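Local coordinates for protein cytolethal distending toxin subunit B (Escherichia coli, PDB 2F1N) that nicks DNA as the endonuclease subunit of a tripartite toxin, very probably causing the DNA damage that induces G2/M arrest in intoxicated cells, at residues R39-G44 with G240-A245; I208-A213 with F255-S260. One frame throughout, in Å; residues are numbered along the deposited sequence.

Interaction 1: residues R39-G44 with G240-A245; sequences RQLISG and GIVYGA
The phenolic oxygen of Tyr243 abuts both methyls of Leu41 from one side, in van der Waals contact: CD2 lies 3.3 Å from OH and CD1 3.6 Å from the same atom, with Gln40 CB farther off. The contact shows how an outer helix of the DNase I-like sandwich can rest on a turn at the rim of a sheet with no hydrogen bond across. Helix 31-42 contributes the residues around Leu41; the partner is the type II beta turn Ile241 to Gly244, which follows edge strand 237-241 and is closed by Gly244 N to Ile241 O. Tyr243 occupies the third position of that turn with a positive phi of 67°, and its side chain points toward the helix.

Leu41 meets the ring at its edge, near the plane, where CD2 is 3.8 Å from Tyr243 CE2. The other branch serves a second partner, since CD1 also packs 3.8 Å from Val242 CG1. In Val242 that methyl stands anti to the backbone N (chi1 -175°) and reaches over the centre of the tyrosine ring, 3.6 Å above its plane. Val242 therefore covers a face of the ring while Leu41 takes its edge, and the three side chains form one small apolar cluster.

On the helix side, Arg39 is hydrogen-bonded through NH2 to Asn35 OD1 and through NH1 to Leu84 O. Farther along the same segment, the Ser43 hydroxyl donates to the backbone: OG is a short 2.5 Å from Arg39 O, approaching from 41° above the carbonyl plane.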
ATOM      1  N   ARG A  39      -0.251  15.014   0.701  1.00 12.79           N
ATOM      2  CA  ARG A  39      -0.719  15.765   1.862  1.00 14.83           C
ATOM      3  C   ARG A  39      -2.248  15.881   1.908  1.00 15.33           C
ATOM      4  O   ARG A  39      -2.859  15.680   2.954  1.00 15.93           O
ATOM      5  CB  ARG A  39      -0.116  17.151   1.842  1.00 15.65           C
ATOM      6  CG  ARG A  39      -0.598  17.972   3.019  1.00 18.26           C
ATOM      7  CD  ARG A  39      -0.214  19.419   2.920  1.00 21.98           C
ATOM      8  NE  ARG A  39       1.185  19.642   3.260  1.00 24.89           N
ATOM      9  CZ  ARG A  39       1.616  19.917   4.503  1.00 26.02           C
ATOM     10  NH1 ARG A  39       0.758  19.954   5.502  1.00 22.45           N
ATOM     11  NH2 ARG A  39       2.904  20.144   4.734  1.00 25.22           N
ATOM     12  N   GLN A  40      -2.844  16.196   0.761  1.00 16.24           N
ATOM     13  CA  GLN A  40      -4.306  16.274   0.665  1.00 18.21           C
ATOM     14  C   GLN A  40      -5.018  14.957   0.940  1.00 17.83           C
ATOM     15  O   GLN A  40      -6.071  14.955   1.588  1.00 17.73           O
ATOM     16  CB  GLN A  40      -4.723  16.893  -0.688  1.00 19.87           C
ATOM     17  CG  GLN A  40      -4.578  18.489  -0.764  1.00 27.26           C
ATOM     18  CD  GLN A  40      -3.727  19.167   0.347  1.00 35.31           C
ATOM     19  OE1 GLN A  40      -2.649  19.755   0.062  1.00 36.01           O
ATOM     20  NE2 GLN A  40      -4.224  19.127   1.597  1.00 36.92           N
ATOM     21  N   LEU A  41      -4.450  13.839   0.480  1.00 16.07           N
ATOM     22  CA  LEU A  41      -5.034  12.535   0.778  1.00 15.92           C
ATOM     23  C   LEU A  41      -5.051  12.144   2.256  1.00 16.52           C
ATOM     24  O   LEU A  41      -6.018  11.480   2.697  1.00 15.87           O
ATOM     25  CB  LEU A  41      -4.326  11.438  -0.014  1.00 16.38           C
ATOM     26  CG  LEU A  41      -4.673  11.143  -1.463  1.00 20.92           C
ATOM     27  CD1 LEU A  41      -6.135  10.716  -1.714  1.00 21.56           C
ATOM     28  CD2 LEU A  41      -4.419  12.363  -2.208  1.00 29.62           C
ATOM     29  N   ILE A  42      -4.001  12.551   2.994  1.00 15.56           N
ATOM     30  CA  ILE A  42      -3.809  12.167   4.403  1.00 16.18           C
ATOM     31  C   ILE A  42      -4.186  13.212   5.471  1.00 17.00           C
ATOM     32  O   ILE A  42      -3.938  13.003   6.681  1.00 16.80           O
ATOM     33  CB  ILE A  42      -2.354  11.672   4.643  1.00 16.08           C
ATOM     34  CG1 ILE A  42      -1.341  12.828   4.452  1.00 17.73           C
ATOM     35  CG2 ILE A  42      -2.071  10.461   3.717  1.00 18.15           C
ATOM     36  CD1 ILE A  42      -0.038  12.591   5.107  1.00 24.07           C
ATOM     37  N   SER A  43      -4.798  14.296   5.032  1.00 18.09           N
ATOM     38  CA  SER A  43      -5.200  15.341   5.981  1.00 20.09           C
ATOM     39  C   SER A  43      -6.545  15.923   5.569  1.00 21.13           C
ATOM     40  O   SER A  43      -7.067  15.567   4.514  1.00 20.81           O
ATOM     41  CB  SER A  43      -4.100  16.406   6.167  1.00 20.80           C
ATOM     42  OG  SER A  43      -3.630  16.977   4.968  1.00 23.24           O
ATOM     43  N   GLY A  44      -7.120  16.794   6.398  1.00 22.05           N
ATOM     44  CA  GLY A  44      -8.465  17.302   6.105  1.00 23.62           C
ATOM     45  C   GLY A  44      -9.624  16.447   6.581  1.00 23.71           C
ATOM     46  O   GLY A  44      -9.434  15.443   7.241  1.00 23.73           O
ATOM     47  N   GLY A 240     -13.202   2.744  -4.271  1.00 15.90           N
ATOM     48  CA  GLY A 240     -13.676   3.716  -5.243  1.00 16.17           C
ATOM     49  C   GLY A 240     -12.555   4.618  -5.696  1.00 15.82           C
ATOM     50  O   GLY A 240     -11.467   4.600  -5.097  1.00 17.42           O
ATOM     51  N   ILE A 241     -12.805   5.407  -6.746  1.00 13.81           N
ATOM     52  CA  ILE A 241     -11.762   6.303  -7.237  1.00 13.95           C
ATOM     53  C   ILE A 241     -11.809   7.578  -6.396  1.00 14.75           C
ATOM     54  O   ILE A 241     -12.868   8.234  -6.327  1.00 15.04           O
ATOM     55  CB  ILE A 241     -11.976   6.627  -8.728  1.00 13.12           C
ATOM     56  CG1 ILE A 241     -12.091   5.363  -9.596  1.00 15.63           C
ATOM     57  CG2 ILE A 241     -10.792   7.537  -9.212  1.00 15.90           C
ATOM     58  CD1 ILE A 241     -10.928   4.331  -9.381  1.00 16.66           C
ATOM     59  N   VAL A 242     -10.713   7.905  -5.681  1.00 14.80           N
ATOM     60  CA  VAL A 242     -10.708   9.137  -4.912  1.00 17.45           C
ATOM     61  C   VAL A 242     -10.611  10.262  -5.974  1.00 18.30           C
ATOM     62  O   VAL A 242      -9.788  10.179  -6.872  1.00 22.42           O
ATOM     63  CB  VAL A 242      -9.488   9.285  -3.963  1.00 17.38           C
ATOM     64  CG1 VAL A 242      -9.649  10.564  -3.126  1.00 16.77           C
ATOM     65  CG2 VAL A 242      -9.341   8.059  -3.045  1.00 15.52           C
ATOM     66  N   TYR A 243     -11.423  11.296  -5.845  1.00 20.56           N
ATOM     67  CA  TYR A 243     -11.526  12.328  -6.891  1.00 18.23           C
ATOM     68  C   TYR A 243     -12.143  11.843  -8.214  1.00 17.58           C
ATOM     69  O   TYR A 243     -11.928  12.467  -9.259  1.00 17.33           O
ATOM     70  CB  TYR A 243     -10.141  13.010  -7.168  1.00 19.58           C
ATOM     71  CG  TYR A 243      -9.352  13.329  -5.903  1.00 20.67           C
ATOM     72  CD1 TYR A 243      -9.946  13.990  -4.835  1.00 23.41           C
ATOM     73  CD2 TYR A 243      -8.014  12.928  -5.779  1.00 22.73           C
ATOM     74  CE1 TYR A 243      -9.219  14.276  -3.650  1.00 26.14           C
ATOM     75  CE2 TYR A 243      -7.292  13.205  -4.626  1.00 24.67           C
ATOM     76  CZ  TYR A 243      -7.889  13.869  -3.567  1.00 26.14           C
ATOM     77  OH  TYR A 243      -7.166  14.137  -2.418  1.00 28.56           O
ATOM     78  N   GLY A 244     -12.887  10.736  -8.200  1.00 15.93           N
ATOM     79  CA  GLY A 244     -13.486  10.230  -9.420  1.00 16.81           C
ATOM     80  C   GLY A 244     -14.467  11.221 -10.026  1.00 16.71           C
ATOM     81  O   GLY A 244     -14.677  11.231 -11.250  1.00 18.04           O
ATOM     82  N   ALA A 245     -15.019  12.090  -9.186  1.00 15.72           N
ATOM     83  CA  ALA A 245     -16.011  13.070  -9.675  1.00 17.53           C
ATOM     84  C   ALA A 245     -15.336  14.322 -10.147  1.00 19.72           C
ATOM     85  O   ALA A 245     -15.992  15.246 -10.669  1.00 18.05           O
ATOM     86  CB  ALA A 245     -16.995  13.424  -8.596  1.00 17.31           C
TER

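Interaction 2: residues I208-A213 with F255-S260; sequences ISPAAA and FPVGVS
Pro210 and Val257 carry the close middle of this contact, and it is a single methyl that does the touching. Val257 CG1, placed anti to the backbone N (chi1 173°), faces two ring atoms of the proline at once, CG and CD, each 4.1 Å away, with the two side chains roughly perpendicular. The buried side of the contact continues at Ile208, whose CG2 branch lies 4.3 Å from Val259 CG1. This is packing between the two sheets of the DNase I-like sandwich: Ile208 ends edge strand 205-208 of one sheet, and both valines belong to strand 257-261 of the other. The segments run in nearly opposite directions, 161° apart.

Toward the surface the character changes. Ala211 and Ala212 are exposed, and the chain returns only at Ala213, where a backbone oxygen replaces a methyl. Ala213 O lies in the plane of the partly exposed Phe255 ring, at its edge, 3.5 Å from CD2. The carbonyl thus faces ring C-H groups, whose slight positive charge probably makes the approach mildly attractive. With no hydrogen bond between the segments, the contact depends mainly on apolar packing inside and van der Waals contact with perhaps weak electrostatics outside, where a backbone bond between Phe255 and Thr214 also holds the chain.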
ATOM      1  N   ILE A 208     -10.772  -6.373  -3.354  1.00 15.61           N
ATOM      2  CA  ILE A 208     -11.655  -5.198  -3.258  1.00 16.52           C
ATOM      3  C   ILE A 208     -11.209  -4.198  -4.319  1.00 16.31           C
ATOM      4  O   ILE A 208     -10.169  -3.565  -4.184  1.00 16.65           O
ATOM      5  CB  ILE A 208     -11.611  -4.604  -1.809  1.00 16.44           C
ATOM      6  CG1 ILE A 208     -11.858  -5.704  -0.783  1.00 20.81           C
ATOM      7  CG2 ILE A 208     -12.651  -3.466  -1.586  1.00 16.42           C
ATOM      8  CD1 ILE A 208     -11.256  -5.401   0.556  1.00 27.86           C
ATOM      9  N   SER A 209     -12.009  -4.037  -5.370  1.00 16.15           N
ATOM     10  CA  SER A 209     -11.593  -3.226  -6.525  1.00 16.72           C
ATOM     11  C   SER A 209     -12.702  -2.297  -6.923  1.00 16.73           C
ATOM     12  O   SER A 209     -13.884  -2.622  -6.723  1.00 16.81           O
ATOM     13  CB  SER A 209     -11.197  -4.103  -7.722  1.00 16.92           C
ATOM     14  OG  SER A 209     -12.223  -5.034  -7.988  1.00 21.64           O
ATOM     15  N   PRO A 210     -12.343  -1.140  -7.495  1.00 16.47           N
ATOM     16  CA  PRO A 210     -13.373  -0.173  -7.900  1.00 17.16           C
ATOM     17  C   PRO A 210     -14.010  -0.591  -9.235  1.00 18.17           C
ATOM     18  O   PRO A 210     -13.441  -1.308 -10.040  1.00 16.61           O
ATOM     19  CB  PRO A 210     -12.599   1.142  -8.025  1.00 18.49           C
ATOM     20  CG  PRO A 210     -11.214   0.734  -8.483  1.00 14.84           C
ATOM     21  CD  PRO A 210     -10.981  -0.656  -7.814  1.00 15.30           C
ATOM     22  N   ALA A 211     -15.228  -0.126  -9.467  1.00 19.65           N
ATOM     23  CA  ALA A 211     -15.878  -0.474 -10.710  1.00 20.92           C
ATOM     24  C   ALA A 211     -15.222   0.193 -11.957  1.00 21.59           C
ATOM     25  O   ALA A 211     -15.262  -0.352 -13.115  1.00 23.71           O
ATOM     26  CB  ALA A 211     -17.356  -0.217 -10.599  1.00 20.90           C
ATOM     27  N   ALA A 212     -14.524   1.294 -11.712  1.00 20.02           N
ATOM     28  CA  ALA A 212     -13.965   2.112 -12.770  1.00 18.56           C
ATOM     29  C   ALA A 212     -12.517   1.781 -13.034  1.00 18.56           C
ATOM     30  O   ALA A 212     -11.892   1.088 -12.226  1.00 17.63           O
ATOM     31  CB  ALA A 212     -14.125   3.592 -12.395  1.00 19.52           C
ATOM     32  N   ALA A 213     -11.988   2.301 -14.149  1.00 17.00           N
ATOM     33  CA  ALA A 213     -10.596   2.200 -14.465  1.00 16.98           C
ATOM     34  C   ALA A 213      -9.780   3.027 -13.479  1.00 16.73           C
ATOM     35  O   ALA A 213     -10.296   4.039 -12.924  1.00 17.44           O
ATOM     36  CB  ALA A 213     -10.357   2.710 -15.847  1.00 18.52           C
ATOM     37  N   PHE A 255      -4.912   6.861 -10.812  1.00 15.20           N
ATOM     38  CA  PHE A 255      -5.760   7.604  -9.899  1.00 15.30           C
ATOM     39  C   PHE A 255      -5.667   6.925  -8.549  1.00 14.56           C
ATOM     40  O   PHE A 255      -5.519   5.706  -8.506  1.00 14.08           O
ATOM     41  CB  PHE A 255      -7.196   7.482 -10.367  1.00 15.41           C
ATOM     42  CG  PHE A 255      -7.390   7.701 -11.850  1.00 17.66           C
ATOM     43  CD1 PHE A 255      -6.727   8.718 -12.533  1.00 22.61           C
ATOM     44  CD2 PHE A 255      -8.254   6.866 -12.554  1.00 21.23           C
ATOM     45  CE1 PHE A 255      -6.903   8.889 -13.909  1.00 26.41           C
ATOM     46  CE2 PHE A 255      -8.439   7.030 -13.938  1.00 24.66           C
ATOM     47  CZ  PHE A 255      -7.778   8.045 -14.608  1.00 23.90           C
ATOM     48  N   PRO A 256      -5.751   7.699  -7.472  1.00 14.74           N
ATOM     49  CA  PRO A 256      -5.801   7.139  -6.116  1.00 12.94           C
ATOM     50  C   PRO A 256      -7.082   6.389  -5.947  1.00 13.23           C
ATOM     51  O   PRO A 256      -8.170   6.806  -6.459  1.00 11.91           O
ATOM     52  CB  PRO A 256      -5.842   8.364  -5.185  1.00 14.31           C
ATOM     53  CG  PRO A 256      -5.605   9.530  -6.043  1.00 17.67           C
ATOM     54  CD  PRO A 256      -5.798   9.173  -7.482  1.00 15.53           C
ATOM     55  N   VAL A 257      -6.961   5.292  -5.205  1.00 12.04           N
ATOM     56  CA  VAL A 257      -8.104   4.387  -5.003  1.00 13.33           C
ATOM     57  C   VAL A 257      -8.276   4.220  -3.535  1.00 13.70           C
ATOM     58  O   VAL A 257      -7.298   3.852  -2.841  1.00 12.79           O
ATOM     59  CB  VAL A 257      -7.873   3.019  -5.698  1.00 13.81           C
ATOM     60  CG1 VAL A 257      -9.003   2.025  -5.343  1.00 12.71           C
ATOM     61  CG2 VAL A 257      -7.852   3.215  -7.230  1.00 13.19           C
ATOM     62  N   GLY A 258      -9.496   4.493  -3.030  1.00 11.53           N
ATOM     63  CA  GLY A 258      -9.748   4.444  -1.608  1.00 13.25           C
ATOM     64  C   GLY A 258     -10.553   3.196  -1.241  1.00 13.50           C
ATOM     65  O   GLY A 258     -11.378   2.728  -2.037  1.00 15.17           O
ATOM     66  N   VAL A 259     -10.302   2.684  -0.043  1.00 13.07           N
ATOM     67  CA  VAL A 259     -10.992   1.518   0.493  1.00 13.94           C
ATOM     68  C   VAL A 259     -11.521   1.838   1.874  1.00 15.53           C
ATOM     69  O   VAL A 259     -10.759   2.283   2.749  1.00 15.07           O
ATOM     70  CB  VAL A 259     -10.005   0.301   0.570  1.00 14.66           C
ATOM     71  CG1 VAL A 259     -10.673  -0.909   1.202  1.00 14.66           C
ATOM     72  CG2 VAL A 259      -9.546  -0.013  -0.828  1.00 15.00           C
ATOM     73  N   SER A 260     -12.801   1.545   2.100  1.00 16.42           N
ATOM     74  CA  SER A 260     -13.397   1.679   3.410  1.00 19.63           C
ATOM     75  C   SER A 260     -14.765   1.010   3.462  1.00 22.05           C
ATOM     76  O   SER A 260     -15.234   0.455   2.464  1.00 21.01           O
ATOM     77  CB  SER A 260     -13.562   3.142   3.833  1.00 19.76           C
ATOM     78  OG  SER A 260     -14.334   3.839   2.895  1.00 21.58           O
TER

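From the N terminus, the chain passes through 39-44, on helix 31-42, then 208-213, 240-245 and finally 255-260. Interaction 1 closes a long loop of 195 residues and interaction 2 a short one of 41; because their segments alternate, the two loops cross. Interaction 1 ties an outer helix to the turn after strand 237-241, while interaction 2 joins the loop leaving one sheet to a strand of the other. They meet where strands 237-241 and 257-261 run side by side: Gly240 O and Gly258 N, 2.9 Å apart, probably hydrogen-bond, as do Val242 N and Pro256 O. Helix and both sheets are thereby connected through neighbouring strands.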